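Long-range contact in tartronic semialdehyde reductase (Salmonella typhimurium, PDB 1YB4), which probably catalyses the reversible NAD(P)H-dependent reduction of 2-hydroxy-3-oxopropanoate (tartronate semialdehyde) to (R)-glycerate: residues A[19-32]-A[40-52]. Numbering follows the deposited sequence.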
ATOM      1  N   ALA A  19      10.826  16.640  35.628  1.00 34.03           N
ATOM      2  CA  ALA A  19      11.799  17.099  36.608  1.00 35.20           C
ATOM      3  C   ALA A  19      11.020  17.694  37.786  1.00 36.24           C
ATOM      4  O   ALA A  19      11.317  17.405  38.957  1.00 33.95           O
ATOM      5  CB  ALA A  19      12.731  18.155  35.981  1.00 30.35           C
ATOM      6  N   ILE A  20      10.013  18.508  37.466  1.00 36.65           N
ATOM      7  CA  ILE A  20       9.177  19.132  38.489  1.00 38.02           C
ATOM      8  C   ILE A  20       8.537  18.081  39.403  1.00 38.58           C
ATOM      9  O   ILE A  20       8.390  18.305  40.595  1.00 38.71           O
ATOM     10  CB  ILE A  20       8.066  20.000  37.863  1.00 36.20           C
ATOM     11  CG1 ILE A  20       8.694  21.188  37.138  1.00 36.49           C
ATOM     12  CG2 ILE A  20       7.107  20.480  38.940  1.00 36.97           C
ATOM     13  CD1 ILE A  20       7.694  22.247  36.694  1.00 37.69           C
ATOM     14  N   ASN A  21       8.153  16.935  38.855  1.00 39.39           N
ATOM     15  CA  ASN A  21       7.564  15.897  39.690  1.00 40.68           C
ATOM     16  C   ASN A  21       8.599  15.234  40.605  1.00 39.02           C
ATOM     17  O   ASN A  21       8.283  14.874  41.732  1.00 37.75           O
ATOM     18  CB  ASN A  21       6.885  14.822  38.838  1.00 43.07           C
ATOM     19  CG  ASN A  21       5.388  14.980  38.802  1.00 46.43           C
ATOM     20  OD1 ASN A  21       4.869  15.956  38.270  1.00 47.75           O
ATOM     21  ND2 ASN A  21       4.679  14.018  39.382  1.00 50.89           N
ATOM     22  N   LEU A  22       9.824  15.052  40.116  1.00 36.74           N
ATOM     23  CA  LEU A  22      10.874  14.439  40.928  1.00 35.55           C
ATOM     24  C   LEU A  22      11.292  15.402  42.049  1.00 38.88           C
ATOM     25  O   LEU A  22      11.511  14.992  43.198  1.00 38.12           O
ATOM     26  CB  LEU A  22      12.089  14.099  40.064  1.00 30.74           C
ATOM     27  CG  LEU A  22      11.936  12.954  39.057  1.00 26.86           C
ATOM     28  CD1 LEU A  22      13.181  12.878  38.221  1.00 19.21           C
ATOM     29  CD2 LEU A  22      11.709  11.630  39.783  1.00 26.00           C
ATOM     30  N   ALA A  23      11.389  16.686  41.708  1.00 39.12           N
ATOM     31  CA  ALA A  23      11.769  17.705  42.671  1.00 39.07           C
ATOM     32  C   ALA A  23      10.687  17.848  43.738  1.00 40.18           C
ATOM     33  O   ALA A  23      10.979  18.023  44.923  1.00 40.32           O
ATOM     34  CB  ALA A  23      11.994  19.025  41.955  1.00 38.15           C
ATOM     35  N   ARG A  24       9.435  17.748  43.313  1.00 41.30           N
ATOM     36  CA  ARG A  24       8.305  17.873  44.222  1.00 44.21           C
ATOM     37  C   ARG A  24       8.256  16.730  45.226  1.00 46.31           C
ATOM     38  O   ARG A  24       7.572  16.828  46.239  1.00 48.52           O
ATOM     39  CB  ARG A  24       6.992  17.902  43.433  1.00 45.73           C
ATOM     40  CG  ARG A  24       5.773  18.343  44.236  1.00 46.19           C
ATOM     41  CD  ARG A  24       5.320  19.727  43.788  1.00 47.04           C
ATOM     42  NE  ARG A  24       4.758  19.700  42.444  1.00 46.49           N
ATOM     43  CZ  ARG A  24       4.505  20.787  41.728  1.00 47.13           C
ATOM     44  NH1 ARG A  24       3.984  20.682  40.507  1.00 47.64           N
ATOM     45  NH2 ARG A  24       4.784  21.980  42.232  1.00 41.38           N
ATOM     46  N   ALA A  25       8.964  15.643  44.951  1.00 47.12           N
ATOM     47  CA  ALA A  25       8.955  14.511  45.870  1.00 47.95           C
ATOM     48  C   ALA A  25      10.083  14.583  46.893  1.00 49.41           C
ATOM     49  O   ALA A  25      10.269  13.652  47.679  1.00 48.96           O
ATOM     50  CB  ALA A  25       9.038  13.210  45.105  1.00 47.55           C
ATOM     51  N   GLY A  26      10.839  15.678  46.873  1.00 51.45           N
ATOM     52  CA  GLY A  26      11.921  15.846  47.830  1.00 54.23           C
ATOM     53  C   GLY A  26      13.331  15.624  47.310  1.00 55.08           C
ATOM     54  O   GLY A  26      14.310  15.942  47.991  1.00 56.76           O
ATOM     55  N   HIS A  27      13.446  15.079  46.106  1.00 55.19           N
ATOM     56  CA  HIS A  27      14.756  14.814  45.530  1.00 55.26           C
ATOM     57  C   HIS A  27      15.486  16.091  45.136  1.00 54.59           C
ATOM     58  O   HIS A  27      14.869  17.110  44.826  1.00 54.44           O
ATOM     59  CB  HIS A  27      14.608  13.888  44.323  1.00 55.47           C
ATOM     60  CG  HIS A  27      14.045  12.549  44.670  1.00 56.99           C
ATOM     61  ND1 HIS A  27      14.776  11.588  45.333  1.00 58.84           N
ATOM     62  CD2 HIS A  27      12.797  12.042  44.526  1.00 57.05           C
ATOM     63  CE1 HIS A  27      14.002  10.546  45.587  1.00 59.42           C
ATOM     64  NE2 HIS A  27      12.796  10.798  45.109  1.00 57.17           N
ATOM     65  N   GLN A  28      16.811  16.038  45.178  1.00 55.24           N
ATOM     66  CA  GLN A  28      17.606  17.190  44.799  1.00 55.22           C
ATOM     67  C   GLN A  28      18.090  16.906  43.394  1.00 52.72           C
ATOM     68  O   GLN A  28      18.787  15.920  43.151  1.00 52.71           O
ATOM     69  CB  GLN A  28      18.799  17.374  45.741  1.00 59.14           C
ATOM     70  CG  GLN A  28      19.212  18.833  45.893  1.00 67.41           C
ATOM     71  CD  GLN A  28      18.173  19.669  46.648  1.00 73.07           C
ATOM     72  OE1 GLN A  28      16.994  19.733  46.269  1.00 74.66           O
ATOM     73  NE2 GLN A  28      18.615  20.316  47.724  1.00 74.44           N
ATOM     74  N   LEU A  29      17.706  17.771  42.469  1.00 50.59           N
ATOM     75  CA  LEU A  29      18.072  17.600  41.081  1.00 49.84           C
ATOM     76  C   LEU A  29      18.992  18.653  40.515  1.00 49.66           C
ATOM     77  O   LEU A  29      18.825  19.850  40.751  1.00 49.25           O
ATOM     78  CB  LEU A  29      16.818  17.566  40.213  1.00 51.65           C
ATOM     79  CG  LEU A  29      16.106  16.239  39.971  1.00 52.51           C
ATOM     80  CD1 LEU A  29      15.794  15.527  41.278  1.00 54.07           C
ATOM     81  CD2 LEU A  29      14.838  16.530  39.191  1.00 54.39           C
ATOM     82  N   HIS A  30      19.971  18.188  39.754  1.00 48.38           N
ATOM     83  CA  HIS A  30      20.883  19.081  39.082  1.00 49.09           C
ATOM     84  C   HIS A  30      20.422  18.930  37.641  1.00 49.19           C
ATOM     85  O   HIS A  30      20.625  17.891  37.016  1.00 47.90           O
ATOM     86  CB  HIS A  30      22.322  18.617  39.280  1.00 50.92           C
ATOM     87  CG  HIS A  30      22.908  19.021  40.598  1.00 50.27           C
ATOM     88  ND1 HIS A  30      23.422  20.279  40.826  1.00 49.63           N
ATOM     89  CD2 HIS A  30      23.088  18.326  41.748  1.00 50.57           C
ATOM     90  CE1 HIS A  30      23.897  20.340  42.058  1.00 49.19           C
ATOM     91  NE2 HIS A  30      23.708  19.168  42.638  1.00 49.23           N
ATOM     92  N   VAL A  31      19.760  19.967  37.139  1.00 49.55           N
ATOM     93  CA  VAL A  31      19.212  19.953  35.793  1.00 50.54           C
ATOM     94  C   VAL A  31      20.019  20.767  34.800  1.00 52.06           C
ATOM     95  O   VAL A  31      20.971  21.448  35.170  1.00 51.93           O
ATOM     96  CB  VAL A  31      17.774  20.490  35.794  1.00 50.15           C
ATOM     97  CG1 VAL A  31      16.978  19.818  36.908  1.00 50.45           C
ATOM     98  CG2 VAL A  31      17.778  21.993  35.963  1.00 46.58           C
ATOM     99  N   THR A  32      19.612  20.693  33.536  1.00 54.70           N
ATOM    100  CA  THR A  32      20.263  21.412  32.442  1.00 56.44           C
ATOM    101  C   THR A  32      19.458  21.235  31.159  1.00 57.67           C
ATOM    102  O   THR A  32      18.764  20.237  30.992  1.00 58.65           O
ATOM    103  CB  THR A  32      21.683  20.878  32.173  1.00 55.90           C
ATOM    104  OG1 THR A  32      22.355  21.763  31.275  1.00 57.85           O
ATOM    105  CG2 THR A  32      21.627  19.503  31.529  1.00 54.76           C
ATOM    106  N   GLU A  40       9.322  27.227  38.386  1.00 59.12           N
ATOM    107  CA  GLU A  40       8.776  26.229  39.298  1.00 57.48           C
ATOM    108  C   GLU A  40       9.777  25.213  39.834  1.00 57.56           C
ATOM    109  O   GLU A  40       9.799  24.959  41.041  1.00 54.75           O
ATOM    110  CB  GLU A  40       7.596  25.499  38.651  1.00 58.32           C
ATOM    111  CG  GLU A  40       6.824  24.623  39.632  1.00 58.21           C
ATOM    112  CD  GLU A  40       5.501  24.132  39.077  1.00 60.27           C
ATOM    113  OE1 GLU A  40       4.783  23.408  39.800  1.00 58.16           O
ATOM    114  OE2 GLU A  40       5.179  24.472  37.915  1.00 62.22           O
ATOM    115  N   LEU A  41      10.598  24.628  38.961  1.00 56.92           N
ATOM    116  CA  LEU A  41      11.571  23.649  39.437  1.00 58.89           C
ATOM    117  C   LEU A  41      12.821  24.329  39.982  1.00 58.88           C
ATOM    118  O   LEU A  41      13.548  23.746  40.785  1.00 59.26           O
ATOM    119  CB  LEU A  41      11.955  22.628  38.351  1.00 57.54           C
ATOM    120  CG  LEU A  41      12.868  22.999  37.185  1.00 58.99           C
ATOM    121  CD1 LEU A  41      13.386  21.731  36.512  1.00 57.45           C
ATOM    122  CD2 LEU A  41      12.110  23.857  36.197  1.00 60.81           C
ATOM    123  N   LEU A  42      13.086  25.556  39.554  1.00 58.10           N
ATOM    124  CA  LEU A  42      14.247  26.244  40.091  1.00 58.01           C
ATOM    125  C   LEU A  42      13.932  26.497  41.559  1.00 59.22           C
ATOM    126  O   LEU A  42      14.703  26.118  42.441  1.00 61.41           O
ATOM    127  CB  LEU A  42      14.507  27.565  39.359  1.00 55.73           C
ATOM    128  CG  LEU A  42      15.378  27.453  38.102  1.00 55.87           C
ATOM    129  CD1 LEU A  42      15.522  28.808  37.435  1.00 54.87           C
ATOM    130  CD2 LEU A  42      16.750  26.902  38.480  1.00 56.48           C
ATOM    131  N   SER A  43      12.775  27.099  41.816  1.00 59.01           N
ATOM    132  CA  SER A  43      12.350  27.403  43.178  1.00 59.49           C
ATOM    133  C   SER A  43      11.774  26.176  43.872  1.00 58.48           C
ATOM    134  O   SER A  43      10.808  26.284  44.627  1.00 57.56           O
ATOM    135  CB  SER A  43      11.282  28.499  43.167  1.00 62.56           C
ATOM    136  OG  SER A  43      10.028  27.971  42.755  1.00 61.89           O
ATOM    137  N   LEU A  44      12.364  25.013  43.618  1.00 57.75           N
ATOM    138  CA  LEU A  44      11.888  23.771  44.215  1.00 54.91           C
ATOM    139  C   LEU A  44      13.089  22.918  44.587  1.00 55.67           C
ATOM    140  O   LEU A  44      12.936  21.803  45.089  1.00 55.43           O
ATOM    141  CB  LEU A  44      10.979  23.028  43.223  1.00 54.23           C
ATOM    142  CG  LEU A  44      10.000  21.943  43.693  1.00 51.99           C
ATOM    143  CD1 LEU A  44       9.076  22.488  44.755  1.00 52.09           C
ATOM    144  CD2 LEU A  44       9.178  21.449  42.512  1.00 52.75           C
ATOM    145  N   GLY A  45      14.287  23.451  44.336  1.00 56.44           N
ATOM    146  CA  GLY A  45      15.504  22.731  44.677  1.00 57.35           C
ATOM    147  C   GLY A  45      16.460  22.469  43.530  1.00 57.89           C
ATOM    148  O   GLY A  45      17.680  22.406  43.715  1.00 58.87           O
ATOM    149  N   ALA A  46      15.907  22.304  42.337  1.00 57.06           N
ATOM    150  CA  ALA A  46      16.715  22.042  41.167  1.00 55.07           C
ATOM    151  C   ALA A  46      17.778  23.118  41.006  1.00 54.49           C
ATOM    152  O   ALA A  46      17.509  24.314  41.133  1.00 52.53           O
ATOM    153  CB  ALA A  46      15.830  21.978  39.920  1.00 55.12           C
ATOM    154  N   VAL A  47      18.994  22.663  40.737  1.00 55.98           N
ATOM    155  CA  VAL A  47      20.137  23.536  40.529  1.00 56.68           C
ATOM    156  C   VAL A  47      20.448  23.523  39.043  1.00 58.64           C
ATOM    157  O   VAL A  47      20.989  22.539  38.537  1.00 57.42           O
ATOM    158  CB  VAL A  47      21.377  23.018  41.283  1.00 54.67           C
ATOM    159  CG1 VAL A  47      22.514  24.001  41.137  1.00 51.28           C
ATOM    160  CG2 VAL A  47      21.046  22.780  42.746  1.00 54.31           C
ATOM    161  N   ASN A  48      20.109  24.606  38.345  1.00 61.11           N
ATOM    162  CA  ASN A  48      20.344  24.689  36.903  1.00 63.35           C
ATOM    163  C   ASN A  48      21.831  24.831  36.562  1.00 66.07           C
ATOM    164  O   ASN A  48      22.255  25.860  36.035  1.00 66.34           O
ATOM    165  CB  ASN A  48      19.575  25.876  36.312  1.00 62.30           C
ATOM    166  CG  ASN A  48      19.701  25.966  34.800  1.00 61.30           C
ATOM    167  OD1 ASN A  48      19.281  26.948  34.194  1.00 62.60           O
ATOM    168  ND2 ASN A  48      20.276  24.941  34.187  1.00 60.29           N
ATOM    169  N   VAL A  49      22.616  23.795  36.848  1.00 70.37           N
ATOM    170  CA  VAL A  49      24.038  23.838  36.562  1.00 73.95           C
ATOM    171  C   VAL A  49      24.165  24.133  35.069  1.00 77.33           C
ATOM    172  O   VAL A  49      23.741  23.362  34.198  1.00 77.37           O
ATOM    173  CB  VAL A  49      24.732  22.516  36.965  1.00 73.51           C
ATOM    174  CG1 VAL A  49      24.126  22.017  38.280  1.00 75.68           C
ATOM    175  CG2 VAL A  49      24.610  21.472  35.886  1.00 73.38           C
ATOM    176  N   GLU A  50      24.758  25.284  34.786  1.00 81.87           N
ATOM    177  CA  GLU A  50      24.923  25.777  33.419  1.00 85.46           C
ATOM    178  C   GLU A  50      25.096  24.767  32.270  1.00 84.74           C
ATOM    179  O   GLU A  50      24.705  25.080  31.150  1.00 85.66           O
ATOM    180  CB  GLU A  50      26.048  26.810  33.379  1.00 88.96           C
ATOM    181  CG  GLU A  50      25.560  28.284  33.449  1.00 93.94           C
ATOM    182  CD  GLU A  50      25.076  28.715  34.842  1.00 96.04           C
ATOM    183  OE1 GLU A  50      25.926  29.002  35.711  1.00 96.69           O
ATOM    184  OE2 GLU A  50      23.849  28.763  35.078  1.00 96.32           O
ATOM    185  N   THR A  51      25.674  23.585  32.504  1.00 83.20           N
ATOM    186  CA  THR A  51      25.777  22.624  31.406  1.00 82.71           C
ATOM    187  C   THR A  51      25.735  21.118  31.773  1.00 81.22           C
ATOM    188  O   THR A  51      25.489  20.765  32.920  1.00 83.52           O
ATOM    189  CB  THR A  51      26.982  22.979  30.498  1.00 84.98           C
ATOM    190  OG1 THR A  51      26.875  24.352  30.083  1.00 86.62           O
ATOM    191  CG2 THR A  51      26.964  22.145  29.225  1.00 87.17           C
ATOM    192  N   ALA A  52      25.933  20.254  30.771  1.00 77.53           N
ATOM    193  CA  ALA A  52      25.847  18.784  30.876  1.00 72.86           C
ATOM    194  C   ALA A  52      26.830  17.947  31.703  1.00 70.61           C
ATOM    195  O   ALA A  52      26.412  17.217  32.605  1.00 70.87           O
ATOM    196  CB  ALA A  52      25.774  18.182  29.463  1.00 73.82           C
TER
HETATM  197  O   HOH W   1      20.904  24.812  31.707  1.00 37.41           O
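At the outer edge of the Rossmann-type sheet in the NAD-binding domain, edge strand 28-31 and helix 15-24, which precedes it, are covered by 40-52, a helix end that runs on into an irregular chain. Val47 N gives Leu29 O a hydrogen bond of 2.8 Å, close to straight at 162°, and Val31 N returns a longer, bent one of 3.2 Å to Val47 O. That carbonyl also takes Val49 N, on the opposite face of its plane, in an inverse gamma turn centred on Asn48. On the strand itself, the His30 ring lies side by side with Val47, while Val49 CG1 meets the ring edge. On the helix side, Leu41 CD1 packs 3.7 Å from Ala19 CB and meets Val31 CG1 tip to tip; Leu44 CD2 rests 3.8 Å from Ala23 CB. Arg24 folds back at chi2 (109°), bringing NH1 and NH2 to Glu40 OE1 in a salt bridge, NH2 at 2.8 Å, the guanidinium and carboxylate planes 53° apart. Ile20 CG2 of the same helix sits above the guanidinium, near its rim. Past Gly45, the positive-phi residue of the Schellman motif ending helix 39-42, the chain leads to helix 52-57, where Val55 touches Thr32 and Val49; His30 backbone bonds to Leu6 and Phe8 join strands 28-31 and 5-8.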